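PDB 1Q5N: 3-carboxy-cis,cis-muconate cycloisomerase from Acinetobacter calcoaceticus, which is a largely helical, four-subunit enzyme of the fumarase/aspartase (lyase) superfamily. Local coordinates for residues A[66-71]-A[84-88]; A[79-83]-A[110-114]. All blocks are in the same frame, centred on the assembly; numbering follows the deposited sequence.

Contact 1. Residues A[66-71]-A[84-88]; sequences IDFDAL and PFVKQ
Two consecutive helices face each other here and run in opposite senses. Ile66 lies in the bend before helix 68-78, and residues 84-88 are a stretch of helix 82-94. Ile66 and Gln88 pair at one end, with Ile66 CA 6.8 Å from Gln88 CA. At the other end Leu71 CA lies 6.1 Å from Pro84 CA. Asp67 is the N-cap of helix 68-78. Its side chain (chi1 t) reaches over the first turn of the helix, so that Asp67 OD1 accepts from Asp69 N at 3.2 Å and weakly from Ala70 N at 3.4 Å.

Gln88 (chi1 m, chi2 t) is the largest bump. It has 100 Å² covered, more than any other residue here, and points toward the other segment. Its amide enters the hollow formed by Ile66, Asp67, Ala70 and Leu71. Asp67 N donates to Gln88 OE1 at 2.9 Å, and Gln88 NE2 donates to Asp67 O at 3.3 Å. One side-chain amide thus reads both backbone groups of Asp67. Ala70 CB closes one wall, 3.8 Å from Gln88 NE2.

The second bump is Leu71 (chi1 t, chi2 p). Its CD1 fits the notch at the other end of the 84-88 turn, 3.7 Å from Pro84 CB and 3.6 Å from Phe85 N. Phe85 (chi1 t) brings CE1 to 4.3 Å from Ile66 CD1, and its ring also packs on Val27, Met30 and Val31 of helix 23-43.

The arrangement is an antiparallel helical hairpin in the N-terminal part of a lyase-superfamily fold, with a glutamine side chain tying one helix to the N-cap of the other.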
ATOM      1  N   ILE A  66       6.539  33.396 -19.205  1.00 54.82           N
ATOM      2  CA  ILE A  66       5.449  32.840 -18.423  1.00 52.82           C
ATOM      3  C   ILE A  66       5.453  33.187 -16.916  1.00 51.28           C
ATOM      4  O   ILE A  66       6.472  33.084 -16.255  1.00 51.23           O
ATOM      5  CB  ILE A  66       5.417  31.318 -18.660  1.00 54.14           C
ATOM      6  CG1 ILE A  66       4.646  31.057 -19.957  1.00 53.36           C
ATOM      7  CG2 ILE A  66       4.834  30.592 -17.461  1.00 52.65           C
ATOM      8  CD1 ILE A  66       4.754  29.709 -20.420  1.00 54.29           C
ATOM      9  N   ASP A  67       4.305  33.607 -16.386  1.00 50.21           N
ATOM     10  CA  ASP A  67       4.166  33.996 -14.966  1.00 50.27           C
ATOM     11  C   ASP A  67       3.793  32.780 -14.118  1.00 50.74           C
ATOM     12  O   ASP A  67       2.626  32.372 -14.096  1.00 50.96           O
ATOM     13  CB  ASP A  67       3.077  35.071 -14.806  1.00 49.04           C
ATOM     14  CG  ASP A  67       2.908  35.538 -13.362  1.00 50.47           C
ATOM     15  OD1 ASP A  67       3.707  35.130 -12.502  1.00 47.95           O
ATOM     16  OD2 ASP A  67       1.974  36.334 -13.092  1.00 52.16           O
ATOM     17  N   PHE A  68       4.776  32.231 -13.405  1.00 50.34           N
ATOM     18  CA  PHE A  68       4.544  31.048 -12.617  1.00 50.59           C
ATOM     19  C   PHE A  68       3.630  31.206 -11.425  1.00 52.11           C
ATOM     20  O   PHE A  68       2.992  30.239 -11.014  1.00 53.36           O
ATOM     21  CB  PHE A  68       5.875  30.394 -12.254  1.00 48.57           C
ATOM     22  CG  PHE A  68       6.477  29.623 -13.401  1.00 48.59           C
ATOM     23  CD1 PHE A  68       7.221  30.268 -14.384  1.00 47.85           C
ATOM     24  CD2 PHE A  68       6.270  28.242 -13.520  1.00 47.32           C
ATOM     25  CE1 PHE A  68       7.739  29.556 -15.480  1.00 47.86           C
ATOM     26  CE2 PHE A  68       6.776  27.526 -14.602  1.00 45.86           C
ATOM     27  CZ  PHE A  68       7.519  28.181 -15.582  1.00 47.15           C
ATOM     28  N   ASP A  69       3.528  32.410 -10.878  1.00 53.12           N
ATOM     29  CA  ASP A  69       2.609  32.624  -9.764  1.00 54.42           C
ATOM     30  C   ASP A  69       1.189  32.660 -10.301  1.00 53.18           C
ATOM     31  O   ASP A  69       0.246  32.106  -9.703  1.00 54.19           O
ATOM     32  CB  ASP A  69       2.926  33.935  -9.063  1.00 59.35           C
ATOM     33  CG  ASP A  69       4.188  33.845  -8.260  1.00 64.78           C
ATOM     34  OD1 ASP A  69       4.137  33.191  -7.182  1.00 68.86           O
ATOM     35  OD2 ASP A  69       5.228  34.399  -8.716  1.00 68.08           O
ATOM     36  N   ALA A  70       1.026  33.332 -11.432  1.00 50.94           N
ATOM     37  CA  ALA A  70      -0.280  33.403 -12.047  1.00 49.22           C
ATOM     38  C   ALA A  70      -0.655  31.951 -12.375  1.00 47.18           C
ATOM     39  O   ALA A  70      -1.741  31.519 -12.070  1.00 46.42           O
ATOM     40  CB  ALA A  70      -0.210  34.248 -13.327  1.00 49.07           C
ATOM     41  N   LEU A  71       0.277  31.202 -12.966  1.00 46.32           N
ATOM     42  CA  LEU A  71       0.023  29.820 -13.355  1.00 45.98           C
ATOM     43  C   LEU A  71      -0.404  28.929 -12.178  1.00 45.40           C
ATOM     44  O   LEU A  71      -1.370  28.177 -12.302  1.00 42.99           O
ATOM     45  CB  LEU A  71       1.252  29.207 -14.060  1.00 45.30           C
ATOM     46  CG  LEU A  71       0.970  27.903 -14.840  1.00 46.76           C
ATOM     47  CD1 LEU A  71      -0.047  28.219 -15.913  1.00 45.57           C
ATOM     48  CD2 LEU A  71       2.241  27.302 -15.484  1.00 44.33           C
ATOM     49  N   PRO A  84      -4.581  26.979 -17.899  1.00 40.28           N
ATOM     50  CA  PRO A  84      -4.032  28.325 -17.727  1.00 40.64           C
ATOM     51  C   PRO A  84      -2.731  28.454 -18.522  1.00 41.41           C
ATOM     52  O   PRO A  84      -2.325  29.538 -18.890  1.00 42.44           O
ATOM     53  CB  PRO A  84      -3.772  28.406 -16.230  1.00 41.59           C
ATOM     54  CG  PRO A  84      -4.619  27.304 -15.643  1.00 41.50           C
ATOM     55  CD  PRO A  84      -4.527  26.230 -16.633  1.00 40.46           C
ATOM     56  N   PHE A  85      -2.066  27.341 -18.769  1.00 40.39           N
ATOM     57  CA  PHE A  85      -0.840  27.402 -19.515  1.00 40.37           C
ATOM     58  C   PHE A  85      -1.157  27.795 -20.973  1.00 41.49           C
ATOM     59  O   PHE A  85      -0.458  28.618 -21.554  1.00 42.74           O
ATOM     60  CB  PHE A  85      -0.140  26.050 -19.452  1.00 38.23           C
ATOM     61  CG  PHE A  85       0.774  25.793 -20.603  1.00 38.05           C
ATOM     62  CD1 PHE A  85       2.070  26.292 -20.611  1.00 40.01           C
ATOM     63  CD2 PHE A  85       0.349  25.031 -21.684  1.00 37.68           C
ATOM     64  CE1 PHE A  85       2.923  26.032 -21.698  1.00 39.21           C
ATOM     65  CE2 PHE A  85       1.194  24.768 -22.771  1.00 37.56           C
ATOM     66  CZ  PHE A  85       2.472  25.257 -22.775  1.00 38.86           C
ATOM     67  N   VAL A  86      -2.196  27.195 -21.553  1.00 41.75           N
ATOM     68  CA  VAL A  86      -2.609  27.495 -22.911  1.00 42.50           C
ATOM     69  C   VAL A  86      -2.964  28.976 -23.011  1.00 43.50           C
ATOM     70  O   VAL A  86      -2.523  29.613 -23.939  1.00 43.48           O
ATOM     71  CB  VAL A  86      -3.816  26.586 -23.375  1.00 42.59           C
ATOM     72  CG1 VAL A  86      -4.518  27.163 -24.604  1.00 43.12           C
ATOM     73  CG2 VAL A  86      -3.303  25.237 -23.773  1.00 42.58           C
ATOM     74  N   LYS A  87      -3.725  29.528 -22.059  1.00 44.99           N
ATOM     75  CA  LYS A  87      -4.065  30.957 -22.112  1.00 46.55           C
ATOM     76  C   LYS A  87      -2.786  31.768 -22.246  1.00 46.62           C
ATOM     77  O   LYS A  87      -2.637  32.574 -23.163  1.00 47.10           O
ATOM     78  CB  LYS A  87      -4.762  31.447 -20.838  1.00 47.98           C
ATOM     79  CG  LYS A  87      -5.973  30.678 -20.458  1.00 53.06           C
ATOM     80  CD  LYS A  87      -7.112  30.886 -21.429  1.00 59.08           C
ATOM     81  CE  LYS A  87      -8.182  31.801 -20.811  1.00 63.90           C
ATOM     82  NZ  LYS A  87      -8.766  31.205 -19.538  1.00 66.25           N
ATOM     83  N   GLN A  88      -1.863  31.555 -21.316  1.00 45.11           N
ATOM     84  CA  GLN A  88      -0.627  32.287 -21.331  1.00 45.46           C
ATOM     85  C   GLN A  88       0.200  32.147 -22.598  1.00 45.38           C
ATOM     86  O   GLN A  88       0.745  33.128 -23.084  1.00 44.67           O
ATOM     87  CB  GLN A  88       0.244  31.916 -20.125  1.00 44.61           C
ATOM     88  CG  GLN A  88      -0.262  32.559 -18.855  1.00 46.09           C
ATOM     89  CD  GLN A  88       0.805  32.618 -17.780  1.00 47.15           C
ATOM     90  OE1 GLN A  88       1.962  32.982 -18.052  1.00 48.25           O
ATOM     91  NE2 GLN A  88       0.428  32.269 -16.549  1.00 44.00           N
TER

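Contact 2. Residues A[79-83]-A[110-114]; sequences GNIAI and SQDIL
Ala82, Ser110 and Leu114 bury the most surface in this contact. Ala82 lies near the N-terminal end of helix 82-94. Ser110 and Leu114 lie one turn apart at the start of helix 110-146, where Leu114 N donates to Ser110 O at 3.0 Å. The closest CA pair is Ala82 CA with Ser110 CA, at 5.4 Å.

The small Ala82 side chain points at the opposing helix and allows this close approach. Ala82 CB sits 3.8 Å from Ser110 CB and 3.9 Å from Leu114 CG. Leu114 (chi1 m, chi2 t) also brings CD1 to 4.1 Å from Asn80 CB. Ser110 (chi1 m) places OG 3.5 Å from Ile83 CG1, and its CB lies 3.8 Å from Asn80 ND2. Asn80 (chi1 p) has an extended backbone, and Asn80 OD1 accepts from Ile83 N at 3.0 Å, a capping bond. Gly79 before it has positive phi, as the preceding helix ends there. Met30 of helix 23-43 packs on both Ala82 and Leu114.

On the other helix, Asp112 and Gln111 turn to different partners: Asp112 OD1 bonds His231 and Gly197, and Gln111 OE1 bonds Arg319. Ser110, Gln111 and Asp112 are the last three positions of the His-x-Gly-x-Thr-Ser-x-Asp sequence of this family. The contact packs the start of helix 82-94 on the helical end of this first conserved region, which in the lyase superfamily contributes to the active site.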
ATOM      1  N   GLY A  79      -8.187  23.131 -12.226  1.00 37.63           N
ATOM      2  CA  GLY A  79      -8.128  21.701 -11.985  1.00 36.03           C
ATOM      3  C   GLY A  79      -6.984  20.996 -12.694  1.00 36.09           C
ATOM      4  O   GLY A  79      -6.849  19.790 -12.535  1.00 35.11           O
ATOM      5  N   ASN A  80      -6.224  21.726 -13.520  1.00 36.13           N
ATOM      6  CA  ASN A  80      -5.031  21.232 -14.202  1.00 35.80           C
ATOM      7  C   ASN A  80      -4.210  22.397 -14.733  1.00 36.85           C
ATOM      8  O   ASN A  80      -4.710  23.504 -14.900  1.00 36.67           O
ATOM      9  CB  ASN A  80      -5.321  20.197 -15.318  1.00 37.71           C
ATOM     10  CG  ASN A  80      -5.877  20.792 -16.582  1.00 38.85           C
ATOM     11  OD1 ASN A  80      -5.233  21.607 -17.272  1.00 40.77           O
ATOM     12  ND2 ASN A  80      -7.086  20.364 -16.918  1.00 41.23           N
ATOM     13  N   ILE A  81      -2.934  22.133 -14.965  1.00 35.98           N
ATOM     14  CA  ILE A  81      -2.011  23.128 -15.419  1.00 37.30           C
ATOM     15  C   ILE A  81      -2.163  23.512 -16.871  1.00 38.05           C
ATOM     16  O   ILE A  81      -1.870  24.649 -17.234  1.00 37.66           O
ATOM     17  CB  ILE A  81      -0.578  22.625 -15.249  1.00 38.69           C
ATOM     18  CG1 ILE A  81      -0.360  22.257 -13.793  1.00 39.33           C
ATOM     19  CG2 ILE A  81       0.423  23.709 -15.662  1.00 40.61           C
ATOM     20  CD1 ILE A  81       0.941  21.485 -13.604  1.00 43.33           C
ATOM     21  N   ALA A  82      -2.612  22.579 -17.705  1.00 37.88           N
ATOM     22  CA  ALA A  82      -2.671  22.874 -19.129  1.00 38.97           C
ATOM     23  C   ALA A  82      -3.568  24.044 -19.504  1.00 39.41           C
ATOM     24  O   ALA A  82      -3.179  24.866 -20.331  1.00 40.75           O
ATOM     25  CB  ALA A  82      -3.071  21.646 -19.908  1.00 37.48           C
ATOM     26  N   ILE A  83      -4.745  24.135 -18.895  1.00 39.10           N
ATOM     27  CA  ILE A  83      -5.690  25.200 -19.226  1.00 38.65           C
ATOM     28  C   ILE A  83      -5.118  26.624 -19.075  1.00 39.85           C
ATOM     29  O   ILE A  83      -5.138  27.392 -20.024  1.00 40.01           O
ATOM     30  CB  ILE A  83      -7.025  24.991 -18.422  1.00 39.06           C
ATOM     31  CG1 ILE A  83      -7.821  23.834 -19.051  1.00 38.50           C
ATOM     32  CG2 ILE A  83      -7.899  26.246 -18.440  1.00 38.18           C
ATOM     33  CD1 ILE A  83      -8.951  23.326 -18.209  1.00 38.75           C
ATOM     34  N   SER A 110      -6.553  19.221 -22.984  1.00 32.96           N
ATOM     35  CA  SER A 110      -5.555  19.306 -21.898  1.00 33.08           C
ATOM     36  C   SER A 110      -4.738  18.047 -21.658  1.00 32.01           C
ATOM     37  O   SER A 110      -3.508  18.106 -21.530  1.00 31.09           O
ATOM     38  CB  SER A 110      -6.225  19.652 -20.582  1.00 32.95           C
ATOM     39  OG  SER A 110      -6.867  20.892 -20.710  1.00 40.19           O
ATOM     40  N   GLN A 111      -5.426  16.911 -21.582  1.00 31.14           N
ATOM     41  CA  GLN A 111      -4.740  15.661 -21.322  1.00 31.46           C
ATOM     42  C   GLN A 111      -3.723  15.276 -22.448  1.00 31.55           C
ATOM     43  O   GLN A 111      -2.724  14.604 -22.170  1.00 32.12           O
ATOM     44  CB  GLN A 111      -5.769  14.525 -21.049  1.00 30.39           C
ATOM     45  CG  GLN A 111      -5.067  13.228 -20.633  1.00 31.48           C
ATOM     46  CD  GLN A 111      -5.969  12.150 -20.039  1.00 33.21           C
ATOM     47  OE1 GLN A 111      -7.219  12.291 -20.004  1.00 31.21           O
ATOM     48  NE2 GLN A 111      -5.334  11.030 -19.589  1.00 26.96           N
ATOM     49  N   ASP A 112      -3.962  15.678 -23.695  1.00 30.35           N
ATOM     50  CA  ASP A 112      -2.999  15.339 -24.740  1.00 31.92           C
ATOM     51  C   ASP A 112      -1.648  15.989 -24.397  1.00 31.98           C
ATOM     52  O   ASP A 112      -0.611  15.345 -24.447  1.00 30.53           O
ATOM     53  CB  ASP A 112      -3.434  15.862 -26.110  1.00 31.33           C
ATOM     54  CG  ASP A 112      -4.747  15.266 -26.580  1.00 33.66           C
ATOM     55  OD1 ASP A 112      -4.978  14.050 -26.346  1.00 33.96           O
ATOM     56  OD2 ASP A 112      -5.549  16.021 -27.194  1.00 34.09           O
ATOM     57  N   ILE A 113      -1.673  17.268 -24.043  1.00 31.60           N
ATOM     58  CA  ILE A 113      -0.450  17.979 -23.746  1.00 32.61           C
ATOM     59  C   ILE A 113       0.195  17.472 -22.422  1.00 32.62           C
ATOM     60  O   ILE A 113       1.402  17.337 -22.325  1.00 32.87           O
ATOM     61  CB  ILE A 113      -0.745  19.502 -23.632  1.00 33.93           C
ATOM     62  CG1 ILE A 113      -1.362  20.022 -24.932  1.00 35.72           C
ATOM     63  CG2 ILE A 113       0.524  20.260 -23.270  1.00 33.68           C
ATOM     64  CD1 ILE A 113      -0.584  19.702 -26.198  1.00 35.30           C
ATOM     65  N   LEU A 114      -0.622  17.211 -21.408  1.00 31.56           N
ATOM     66  CA  LEU A 114      -0.110  16.732 -20.124  1.00 30.77           C
ATOM     67  C   LEU A 114       0.490  15.327 -20.250  1.00 30.37           C
ATOM     68  O   LEU A 114       1.605  15.114 -19.782  1.00 30.34           O
ATOM     69  CB  LEU A 114      -1.229  16.777 -19.071  1.00 29.75           C
ATOM     70  CG  LEU A 114      -1.617  18.246 -18.768  1.00 29.12           C
ATOM     71  CD1 LEU A 114      -2.860  18.288 -17.962  1.00 29.50           C
ATOM     72  CD2 LEU A 114      -0.496  18.975 -18.032  1.00 25.78           C
TER

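Overall arrangement
Both contacts draw on helix 82-94 and what leads into it. Contact 2 uses its beginning and contact 1 the turns that follow. Their centres are 12 Å apart, and they meet where Leu71 CD2 lies 4.0 Å from Ile81 CG2. Contact 1 packs the helix against the preceding one, contact 2 against helix 110-146. Helix 23-43 covers both, with Met30 touching Phe85, Ala82 and Leu114. The second subunit reaches both: its Leu7 packs on Leu71 and its Tyr8 on Ile81. Contact 2 includes the end of the conserved sequence, which probably lines the active site as in relatives. Contact 1 lies farther from the chain centre (centre to centre, about 34 Å against about 28 Å).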